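PDB 6CPU: phosphodiesterase from Candida albicans, which is a phosphodiesterase of the HD superfamily, a largely helical protein that holds a zinc and a magnesium ion. Local coordinates for residues Leu113-Glu116 and Ile117-Lys121; Glu486-Leu489 and Leu490-Val493; Leu10-Pro13 and Gln14-Lys18; His427-Tyr430 and Val431-Lys435. All coordinates share one frame; numbering follows the deposited sequence.

Contact 1: residues Leu113-Glu116 and Ile117-Lys121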
loop_
_atom_site.group_PDB
_atom_site.type_symbol
_atom_site.label_atom_id
_atom_site.label_comp_id
_atom_site.label_asym_id
_atom_site.label_seq_id
_atom_site.Cartn_x
_atom_site.Cartn_y
_atom_site.Cartn_z
ATOM N N LEU A 113 31.201 -9.003 -10.403
ATOM C CA LEU A 113 29.856 -9.591 -10.393
ATOM C C LEU A 113 29.630 -10.468 -9.166
ATOM O O LEU A 113 28.631 -10.315 -8.471
ATOM C CB LEU A 113 29.616 -10.418 -11.663
ATOM C CG LEU A 113 28.261 -11.131 -11.783
ATOM C CD1 LEU A 113 27.142 -10.122 -12.004
ATOM C CD2 LEU A 113 28.281 -12.163 -12.900
ATOM N N TYR A 114 30.555 -11.385 -8.907
ATOM C CA TYR A 114 30.430 -12.293 -7.769
ATOM C C TYR A 114 30.408 -11.525 -6.436
ATOM O O TYR A 114 29.595 -11.818 -5.559
ATOM C CB TYR A 114 31.572 -13.317 -7.777
ATOM C CG TYR A 114 31.457 -14.362 -6.689
ATOM C CD1 TYR A 114 30.880 -15.598 -6.948
ATOM C CD2 TYR A 114 31.904 -14.105 -5.397
ATOM C CE1 TYR A 114 30.761 -16.552 -5.955
ATOM C CE2 TYR A 114 31.789 -15.051 -4.398
ATOM C CZ TYR A 114 31.216 -16.272 -4.684
ATOM O OH TYR A 114 31.094 -17.220 -3.698
ATOM N N GLN A 115 31.310 -10.553 -6.298
ATOM C CA GLN A 115 31.421 -9.732 -5.085
ATOM C C GLN A 115 30.149 -8.916 -4.849
ATOM O O GLN A 115 29.622 -8.865 -3.733
ATOM C CB GLN A 115 32.633 -8.797 -5.202
ATOM C CG GLN A 115 32.982 -8.037 -3.930
ATOM C CD GLN A 115 32.173 -6.762 -3.739
ATOM O OE1 GLN A 115 31.824 -6.076 -4.704
ATOM N NE2 GLN A 115 31.881 -6.433 -2.484
ATOM N N GLU A 116 29.670 -8.282 -5.913
ATOM C CA GLU A 116 28.442 -7.507 -5.880
ATOM C C GLU A 116 27.241 -8.370 -5.461
ATOM O O GLU A 116 26.478 -7.997 -4.564
ATOM C CB GLU A 116 28.201 -6.892 -7.264
ATOM C CG GLU A 116 27.510 -5.549 -7.250
ATOM C CD GLU A 116 27.552 -4.833 -8.594
ATOM O OE1 GLU A 116 28.549 -4.991 -9.332
ATOM O OE2 GLU A 116 26.586 -4.099 -8.900
ATOM N N ILE A 117 27.079 -9.523 -6.107
ATOM C CA ILE A 117 25.970 -10.425 -5.792
ATOM C C ILE A 117 26.109 -11.016 -4.390
ATOM O O ILE A 117 25.123 -11.119 -3.663
ATOM C CB ILE A 117 25.816 -11.543 -6.846
ATOM C CG1 ILE A 117 25.362 -10.934 -8.173
ATOM C CG2 ILE A 117 24.803 -12.588 -6.395
ATOM C CD1 ILE A 117 25.496 -11.874 -9.355
ATOM N N SER A 118 27.327 -11.396 -4.006
ATOM C CA SER A 118 27.544 -11.973 -2.681
ATOM C C SER A 118 27.243 -10.960 -1.581
ATOM O O SER A 118 26.580 -11.288 -0.599
ATOM C CB SER A 118 28.973 -12.486 -2.519
ATOM O OG SER A 118 29.059 -13.233 -1.312
ATOM N N SER A 119 27.717 -9.732 -1.755
ATOM C CA SER A 119 27.447 -8.665 -0.791
ATOM C C SER A 119 25.946 -8.409 -0.686
ATOM O O SER A 119 25.415 -8.322 0.411
ATOM C CB SER A 119 28.165 -7.375 -1.176
ATOM O OG SER A 119 29.564 -7.537 -1.044
ATOM N N ALA A 120 25.265 -8.305 -1.826
ATOM C CA ALA A 120 23.821 -8.084 -1.827
ATOM C C ALA A 120 23.063 -9.234 -1.154
ATOM O O ALA A 120 22.155 -9.006 -0.339
ATOM C CB ALA A 120 23.310 -7.861 -3.246
ATOM N N LYS A 121 23.441 -10.472 -1.452
ATOM C CA LYS A 121 22.790 -11.600 -0.793
ATOM C C LYS A 121 22.917 -11.520 0.729
ATOM O O LYS A 121 21.940 -11.732 1.451
ATOM C CB LYS A 121 23.355 -12.928 -1.275
ATOM C CG LYS A 121 22.627 -14.119 -0.679
ATOM C CD LYS A 121 22.825 -15.364 -1.515
ATOM C CE LYS A 121 21.797 -16.431 -1.179
ATOM N NZ LYS A 121 21.989 -16.922 0.209
#
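Gln115 and Ser119, one turn apart on helix 110-124, share a doubly used carbonyl. Gln115 O accepts the backbone N-H of Ser119 at 2.9 Å from Ser119 N and the hydroxyl at 3.0 Å from Ser119 OG, and the two donors reach it from opposite faces of its plane. The hydroxyl can do this because OG lies beside its own backbone N (chi1 -68°), which leans it back over the preceding turn. The Gln115 chain bends at chi2 (-84°) and brings NE2 to 2.9 Å from Ser119 OG, but the angle is too poor for a hydrogen bond.

Backbone i to i+4 bonds carry the rest of the helix: Ile117 N to Leu113 O, Ser118 N to Tyr114 O, and Ala120 N to Glu116 O, the last at 3.0 Å.

Apolar contact is made by Leu113 and Ile117, which run side by side in the same direction. Leu113 CD1 meets Ile117 CD1 at 3.6 Å, and Ile117 CG1 also rests on Leu113 O at 3.3 Å. The Tyr114 ring stands obliquely to Ser118, its CE2 4.2 Å from Ser118 CB.

The helix lies against strand 100-103 of the parallel sheet, through Leu113 and Glu116 on Leu101, and against loops next to the sheet, Ile117 on Met1 and Val15 and Tyr114 on Gln14.

Contact 2: residues Glu486-Leu489 and Leu490-Val493; sequences EVEL and LKSV
Lys491 reaches back along helix 470-495 to Glu488, one turn earlier, in an i to i+3 salt bridge of 3.1 Å between Lys491 NZ and Glu488 OE2. The ammonium meets OE2 on its syn side but 35° out of the carboxylate plane. Glu488 is bent at chi2 (-58°), which folds its carboxylate back along the helix flank to meet the lysine. The aliphatic part of Lys491 passes Val487, with Lys491 CE 3.9 Å from Val487 CG1, and its CG is 3.3 Å from Val487 O.

The partly exposed Glu488, Lys491 and Ser492 form the looser side, where a water bridges Glu488 and Ser492. It donates to Glu488 O at 2.7 Å and to Glu488 OE1, and accepts from Ser492 OG at 3.0 Å. The two carboxylate oxygens thus have different partners, the ammonium on OE2 and the water on OE1. Glu488 O also takes the backbone N-H of Ser492, so this carbonyl is gripped by two donors.

The tighter side holds the buried Glu486, Val487, Leu490 and Val493, Val487 adjoining both sides. Here Leu490 N bonds to Glu486 O at 2.9 Å, and Val493 CG2 presses on Leu489 O at 3.3 Å. The Glu486 carboxylate turns away, into a salt bridge with Arg127 and a hydrogen bond with Tyr508.

Leu489 and Leu490 lie on Ile128 of helix 127-135, and Leu490 also on Val131. Leu490, together with Lys491, also touches Phe360 of helix 358-363.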
loop_
_atom_site.group_PDB
_atom_site.type_symbol
_atom_site.label_atom_id
_atom_site.label_comp_id
_atom_site.label_asym_id
_atom_site.label_seq_id
_atom_site.Cartn_x
_atom_site.Cartn_y
_atom_site.Cartn_z
ATOM N N GLU A 486 9.517 -6.405 15.331
ATOM C CA GLU A 486 10.618 -6.251 14.382
ATOM C C GLU A 486 11.330 -4.909 14.573
ATOM O O GLU A 486 12.556 -4.848 14.508
ATOM C CB GLU A 486 10.118 -6.404 12.939
ATOM C CG GLU A 486 9.647 -7.821 12.586
ATOM C CD GLU A 486 9.290 -7.972 11.102
ATOM O OE1 GLU A 486 9.366 -6.942 10.392
ATOM O OE2 GLU A 486 8.962 -9.101 10.652
ATOM N N VAL A 487 10.575 -3.842 14.807
ATOM C CA VAL A 487 11.190 -2.531 15.046
ATOM C C VAL A 487 12.040 -2.565 16.327
ATOM O O VAL A 487 13.158 -2.042 16.361
ATOM C CB VAL A 487 10.144 -1.401 15.094
ATOM C CG1 VAL A 487 10.789 -0.068 15.452
ATOM C CG2 VAL A 487 9.450 -1.274 13.739
ATOM N N GLU A 488 11.536 -3.231 17.367
ATOM C CA GLU A 488 12.321 -3.395 18.602
ATOM C C GLU A 488 13.617 -4.164 18.348
ATOM O O GLU A 488 14.658 -3.825 18.895
ATOM C CB GLU A 488 11.478 -4.084 19.687
ATOM C CG GLU A 488 10.366 -3.219 20.244
ATOM C CD GLU A 488 10.871 -1.915 20.832
ATOM O OE1 GLU A 488 11.904 -1.951 21.530
ATOM O OE2 GLU A 488 10.254 -0.850 20.592
ATOM N N LEU A 489 13.567 -5.181 17.490
ATOM C CA LEU A 489 14.743 -5.975 17.179
ATOM C C LEU A 489 15.754 -5.157 16.350
ATOM O O LEU A 489 16.957 -5.250 16.558
ATOM C CB LEU A 489 14.312 -7.240 16.445
ATOM C CG LEU A 489 15.228 -8.439 16.340
ATOM C CD1 LEU A 489 15.798 -8.850 17.697
ATOM C CD2 LEU A 489 14.426 -9.586 15.736
ATOM N N LEU A 490 15.257 -4.351 15.414
ATOM C CA LEU A 490 16.137 -3.472 14.639
ATOM C C LEU A 490 16.858 -2.458 15.530
ATOM O O LEU A 490 18.054 -2.263 15.389
ATOM C CB LEU A 490 15.334 -2.742 13.575
ATOM C CG LEU A 490 16.127 -1.748 12.725
ATOM C CD1 LEU A 490 17.321 -2.396 12.063
ATOM C CD2 LEU A 490 15.174 -1.132 11.703
ATOM N N LYS A 491 16.125 -1.831 16.446
ATOM C CA LYS A 491 16.729 -0.923 17.426
ATOM C C LYS A 491 17.840 -1.615 18.234
ATOM O O LYS A 491 18.920 -1.054 18.433
ATOM C CB LYS A 491 15.677 -0.372 18.381
ATOM C CG LYS A 491 14.649 0.578 17.787
ATOM C CD LYS A 491 13.905 1.250 18.928
ATOM C CE LYS A 491 12.466 1.590 18.613
ATOM N NZ LYS A 491 11.699 1.759 19.880
ATOM N N SER A 492 17.587 -2.838 18.680
ATOM C CA SER A 492 18.605 -3.582 19.433
ATOM C C SER A 492 19.837 -3.906 18.586
ATOM O O SER A 492 20.964 -3.815 19.070
ATOM C CB SER A 492 18.001 -4.842 20.067
ATOM O OG SER A 492 16.961 -4.476 20.964
ATOM N N VAL A 493 19.644 -4.233 17.306
ATOM C CA VAL A 493 20.775 -4.465 16.411
ATOM C C VAL A 493 21.606 -3.185 16.282
ATOM O O VAL A 493 22.829 -3.224 16.358
ATOM C CB VAL A 493 20.316 -4.910 14.989
ATOM C CG1 VAL A 493 21.480 -4.886 14.005
ATOM C CG2 VAL A 493 19.677 -6.279 15.021
HETATM O O HOH W 1 14.586 -2.657 21.322
#

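Contact 3: residues Leu10-Pro13 and Gln14-Lys18; sequences LEIP and QVTDK
Ile12 O is the acceptor of a type I beta turn, Ile12-Val15, the bend that leads from the loop after strand 2-6 into edge strand 16-21 of the N-terminal parallel sheet. Gln14 occupies the corner with Pro13, both with helix-like backbone angles, and its side chain leans on Glu110 and Tyr114 of helix 110-124. Val15 then closes the turn, its N donating to Ile12 O at 3.2 Å. With Val15 CG1 anti to the carbonyl carbon (chi1 -62°), CG2 falls between the backbone N and the carbonyl carbon and meets Ile12: it comes 3.5 Å from Ile12 CD1, the two side chains meeting at a slant. Val15 also touches Tyr114 and Ile117 of helix 110-124. Thr16 points its CB back at the first segment. A weak bond of 3.3 Å joins Thr16 N to Pro13 O, while the side chain supplies a shorter link, Thr16 OG1 to Ile12 O at 2.7 Å. Ile12 O is thereby held by two donors from opposite faces of its plane, the hydroxyl standing 68° out of it. The same hydroxyl receives a bond from a water 2.8 Å from Thr16 OG1, and that water accepts from the backbone at 2.6 Å from Ile12 N.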
loop_
_atom_site.group_PDB
_atom_site.type_symbol
_atom_site.label_atom_id
_atom_site.label_comp_id
_atom_site.label_asym_id
_atom_site.label_seq_id
_atom_site.Cartn_x
_atom_site.Cartn_y
_atom_site.Cartn_z
ATOM N N LEU A 10 23.791 -17.412 -22.470
ATOM C CA LEU A 10 24.863 -17.336 -21.475
ATOM C C LEU A 10 24.443 -17.851 -20.091
ATOM O O LEU A 10 23.343 -17.569 -19.618
ATOM C CB LEU A 10 25.369 -15.894 -21.372
ATOM C CG LEU A 10 26.402 -15.569 -20.281
ATOM C CD1 LEU A 10 27.690 -16.368 -20.459
ATOM C CD2 LEU A 10 26.687 -14.072 -20.284
ATOM N N GLU A 11 25.325 -18.627 -19.469
ATOM C CA GLU A 11 25.152 -19.073 -18.098
ATOM C C GLU A 11 26.274 -18.502 -17.235
ATOM O O GLU A 11 27.400 -18.332 -17.705
ATOM C CB GLU A 11 25.142 -20.599 -18.032
ATOM C CG GLU A 11 23.867 -21.204 -18.595
ATOM C CD GLU A 11 23.856 -22.721 -18.547
ATOM O OE1 GLU A 11 24.309 -23.304 -17.536
ATOM O OE2 GLU A 11 23.379 -23.333 -19.527
ATOM N N ILE A 12 25.946 -18.198 -15.980
ATOM C CA ILE A 12 26.888 -17.621 -15.018
ATOM C C ILE A 12 26.815 -18.446 -13.736
ATOM O O ILE A 12 26.400 -17.943 -12.692
ATOM C CB ILE A 12 26.593 -16.125 -14.731
ATOM C CG1 ILE A 12 25.117 -15.889 -14.369
ATOM C CG2 ILE A 12 26.945 -15.267 -15.937
ATOM C CD1 ILE A 12 24.809 -14.463 -13.961
ATOM N N PRO A 13 27.228 -19.728 -13.807
ATOM C CA PRO A 13 26.944 -20.682 -12.726
ATOM C C PRO A 13 27.556 -20.328 -11.372
ATOM O O PRO A 13 27.026 -20.747 -10.342
ATOM C CB PRO A 13 27.531 -22.004 -13.246
ATOM C CG PRO A 13 28.533 -21.603 -14.278
ATOM C CD PRO A 13 28.002 -20.349 -14.899
ATOM N N GLN A 14 28.659 -19.583 -11.380
ATOM C CA GLN A 14 29.334 -19.173 -10.143
ATOM C C GLN A 14 28.422 -18.406 -9.180
ATOM O O GLN A 14 28.623 -18.469 -7.968
ATOM C CB GLN A 14 30.580 -18.324 -10.449
ATOM C CG GLN A 14 30.326 -17.116 -11.352
ATOM C CD GLN A 14 31.266 -15.945 -11.090
ATOM O OE1 GLN A 14 32.161 -16.018 -10.243
ATOM N NE2 GLN A 14 31.061 -14.852 -11.821
ATOM N N VAL A 15 27.427 -17.695 -9.720
ATOM C CA VAL A 15 26.499 -16.896 -8.909
ATOM C C VAL A 15 25.045 -17.391 -8.929
ATOM O O VAL A 15 24.196 -16.814 -8.256
ATOM C CB VAL A 15 26.524 -15.404 -9.329
ATOM C CG1 VAL A 15 27.912 -14.818 -9.117
ATOM C CG2 VAL A 15 26.085 -15.216 -10.777
ATOM N N THR A 16 24.768 -18.466 -9.668
ATOM C CA THR A 16 23.396 -18.896 -9.934
ATOM C C THR A 16 22.863 -19.940 -8.941
ATOM O O THR A 16 23.478 -20.976 -8.744
ATOM C CB THR A 16 23.287 -19.477 -11.357
ATOM O OG1 THR A 16 23.773 -18.527 -12.311
ATOM C CG2 THR A 16 21.843 -19.825 -11.694
ATOM N N ASP A 17 21.717 -19.652 -8.323
ATOM C CA ASP A 17 20.938 -20.643 -7.574
ATOM C C ASP A 17 19.879 -21.260 -8.494
ATOM O O ASP A 17 19.714 -22.475 -8.535
ATOM C CB ASP A 17 20.240 -19.998 -6.362
ATOM C CG ASP A 17 19.372 -20.988 -5.567
ATOM O OD1 ASP A 17 19.722 -22.185 -5.494
ATOM O OD2 ASP A 17 18.339 -20.566 -5.001
ATOM N N LYS A 18 19.158 -20.408 -9.216
ATOM C CA LYS A 18 18.119 -20.854 -10.134
ATOM C C LYS A 18 18.132 -19.958 -11.366
ATOM O O LYS A 18 18.316 -18.735 -11.256
ATOM C CB LYS A 18 16.772 -20.809 -9.437
ATOM C CG LYS A 18 15.651 -21.538 -10.146
ATOM C CD LYS A 18 14.437 -21.607 -9.238
ATOM C CE LYS A 18 13.319 -22.419 -9.852
ATOM N NZ LYS A 18 12.167 -22.526 -8.918
HETATM O O HOH W 2 23.774 -19.232 -15.011
#

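Contact 4: residues His427-Tyr430 and Val431-Lys435; sequences HNEY and VNRLK
Arg433 folds back over Glu429 and Tyr430 on helix 427-438 of the helical phosphodiesterase domain, making an i to i+4 salt bridge with Tyr430 CE1 lying over one face of the guanidinium. Its CB starts against the preceding turn, near the carbonyls of Glu429 and Tyr430. Arg433 CG and CD then run across Glu429 O, each 3.1 Å from it, and CD also packs against the Glu429 carboxylate. The chain bends about CG-CD (chi3 78°), which swings the guanidinium alongside the tyrosine ring. Arg433 NE comes no nearer to the glutamate than 3.9 Å, at Glu429 OE1, while CZ lies 3.7 Å from Tyr430 CE1. The salt bridge is carried by Arg433 NH1, 2.8 Å from Glu429 OE1. It meets that oxygen on the syn side but 30° out of the carboxylate plane, and the N-H is well bent from straight. NH1 is also 3.4 Å from Tyr430 CE1, which sits toward the rim of the guanidinium, the two planes 23° apart. Arg433 NH2 is farther off, 4.0 Å from Tyr430 CE1. The tyrosine thus flanks the charged group while the glutamate binds its edge, which together should limit rotation of the arginine head.

Elsewhere on the helix, Tyr430 also packs on Ala455 and Lys459 of helix 446-462, and Leu434 on Leu456 of that helix and on helix 525-547. His427, buried at the start of the helix, meets the ring of Phe536. Its imidazole is touched obliquely by Val431, whose CG2 sits 3.5 Å from His427 NE2.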
loop_
_atom_site.group_PDB
_atom_site.type_symbol
_atom_site.label_atom_id
_atom_site.label_comp_id
_atom_site.label_asym_id
_atom_site.label_seq_id
_atom_site.Cartn_x
_atom_site.Cartn_y
_atom_site.Cartn_z
ATOM N N HIS A 427 -2.224 14.488 15.013
ATOM C CA HIS A 427 -3.583 14.050 15.351
ATOM C C HIS A 427 -4.383 15.165 16.024
ATOM O O HIS A 427 -5.513 15.457 15.622
ATOM C CB HIS A 427 -3.520 12.829 16.270
ATOM C CG HIS A 427 -4.861 12.309 16.691
ATOM N ND1 HIS A 427 -5.404 11.150 16.181
ATOM C CD2 HIS A 427 -5.761 12.784 17.585
ATOM C CE1 HIS A 427 -6.583 10.936 16.736
ATOM N NE2 HIS A 427 -6.825 11.915 17.590
ATOM N N ASN A 428 -3.781 15.788 17.035
ATOM C CA ASN A 428 -4.449 16.840 17.811
ATOM C C ASN A 428 -4.852 18.052 16.972
ATOM O O ASN A 428 -5.895 18.662 17.222
ATOM C CB ASN A 428 -3.569 17.291 18.985
ATOM C CG ASN A 428 -3.398 16.212 20.045
ATOM O OD1 ASN A 428 -2.453 16.249 20.832
ATOM N ND2 ASN A 428 -4.316 15.254 20.078
ATOM N N GLU A 429 -4.043 18.388 15.971
ATOM C CA GLU A 429 -4.319 19.553 15.139
ATOM C C GLU A 429 -5.607 19.355 14.333
ATOM O O GLU A 429 -6.419 20.276 14.244
ATOM C CB GLU A 429 -3.128 19.877 14.224
ATOM C CG GLU A 429 -2.717 21.350 14.220
ATOM C CD GLU A 429 -3.309 22.150 13.072
ATOM O OE1 GLU A 429 -3.102 21.756 11.903
ATOM O OE2 GLU A 429 -3.961 23.183 13.331
ATOM N N TYR A 430 -5.810 18.158 13.774
ATOM C CA TYR A 430 -7.045 17.863 13.016
ATOM C C TYR A 430 -8.266 17.744 13.935
ATOM O O TYR A 430 -9.361 18.149 13.560
ATOM C CB TYR A 430 -6.889 16.612 12.131
ATOM C CG TYR A 430 -5.886 16.835 11.021
ATOM C CD1 TYR A 430 -6.247 17.482 9.840
ATOM C CD2 TYR A 430 -4.563 16.438 11.172
ATOM C CE1 TYR A 430 -5.315 17.714 8.834
ATOM C CE2 TYR A 430 -3.628 16.661 10.178
ATOM C CZ TYR A 430 -4.003 17.299 9.014
ATOM O OH TYR A 430 -3.047 17.514 8.039
ATOM N N VAL A 431 -8.065 17.209 15.133
ATOM C CA VAL A 431 -9.131 17.147 16.135
ATOM C C VAL A 431 -9.613 18.553 16.505
ATOM O O VAL A 431 -10.816 18.784 16.630
ATOM C CB VAL A 431 -8.680 16.385 17.400
ATOM C CG1 VAL A 431 -9.691 16.548 18.533
ATOM C CG2 VAL A 431 -8.492 14.909 17.081
ATOM N N ASN A 432 -8.672 19.483 16.671
ATOM C CA ASN A 432 -8.996 20.880 16.975
ATOM C C ASN A 432 -9.537 21.658 15.774
ATOM O O ASN A 432 -10.346 22.570 15.940
ATOM C CB ASN A 432 -7.775 21.600 17.558
ATOM C CG ASN A 432 -7.336 21.019 18.888
ATOM O OD1 ASN A 432 -8.071 20.269 19.526
ATOM N ND2 ASN A 432 -6.126 21.358 19.310
ATOM N N ARG A 433 -9.091 21.304 14.571
ATOM C CA ARG A 433 -9.643 21.892 13.340
ATOM C C ARG A 433 -11.075 21.424 13.080
ATOM O O ARG A 433 -11.844 22.108 12.400
ATOM C CB ARG A 433 -8.758 21.555 12.141
ATOM C CG ARG A 433 -7.464 22.347 12.128
ATOM C CD ARG A 433 -6.346 21.627 11.400
ATOM N NE ARG A 433 -6.461 21.724 9.949
ATOM C CZ ARG A 433 -5.498 21.381 9.095
ATOM N NH1 ARG A 433 -4.332 20.912 9.535
ATOM N NH2 ARG A 433 -5.701 21.509 7.791
ATOM N N LEU A 434 -11.410 20.249 13.608
ATOM C CA LEU A 434 -12.778 19.738 13.586
ATOM C C LEU A 434 -13.650 20.508 14.586
ATOM O O LEU A 434 -14.777 20.895 14.266
ATOM C CB LEU A 434 -12.782 18.240 13.912
ATOM C CG LEU A 434 -14.128 17.528 14.054
ATOM C CD1 LEU A 434 -15.014 17.779 12.842
ATOM C CD2 LEU A 434 -13.901 16.040 14.266
ATOM N N LYS A 435 -13.124 20.732 15.788
ATOM C CA LYS A 435 -13.845 21.499 16.811
ATOM C C LYS A 435 -14.092 22.948 16.378
ATOM O O LYS A 435 -15.184 23.474 16.578
ATOM C CB LYS A 435 -13.114 21.434 18.155
ATOM C CG LYS A 435 -13.289 20.086 18.840
ATOM C CD LYS A 435 -12.180 19.762 19.831
ATOM C CE LYS A 435 -12.245 18.296 20.242
ATOM N NZ LYS A 435 -11.179 17.917 21.213
#

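From the N terminus, contact 3 comes first: its turn ends the loop that leads from strand 2-6 into strand 16-21. Contact 1 follows on helix 110-124, and the two touch, Tyr114 CE1 lying 3.5 Å from Gln14 O and Ile117 CD1 3.7 Å from Val15 CB, which joins the helix to the edge of the parallel sheet. Contacts 4 and 2 come later, both in the helical phosphodiesterase region, on helices 427-438 and 470-495, their centres about 33 Å apart. All four are local and in series, so none nests or crosses. Contacts 1 and 4 lie on opposite sides of the chain's centre, about 50 Å apart between centres.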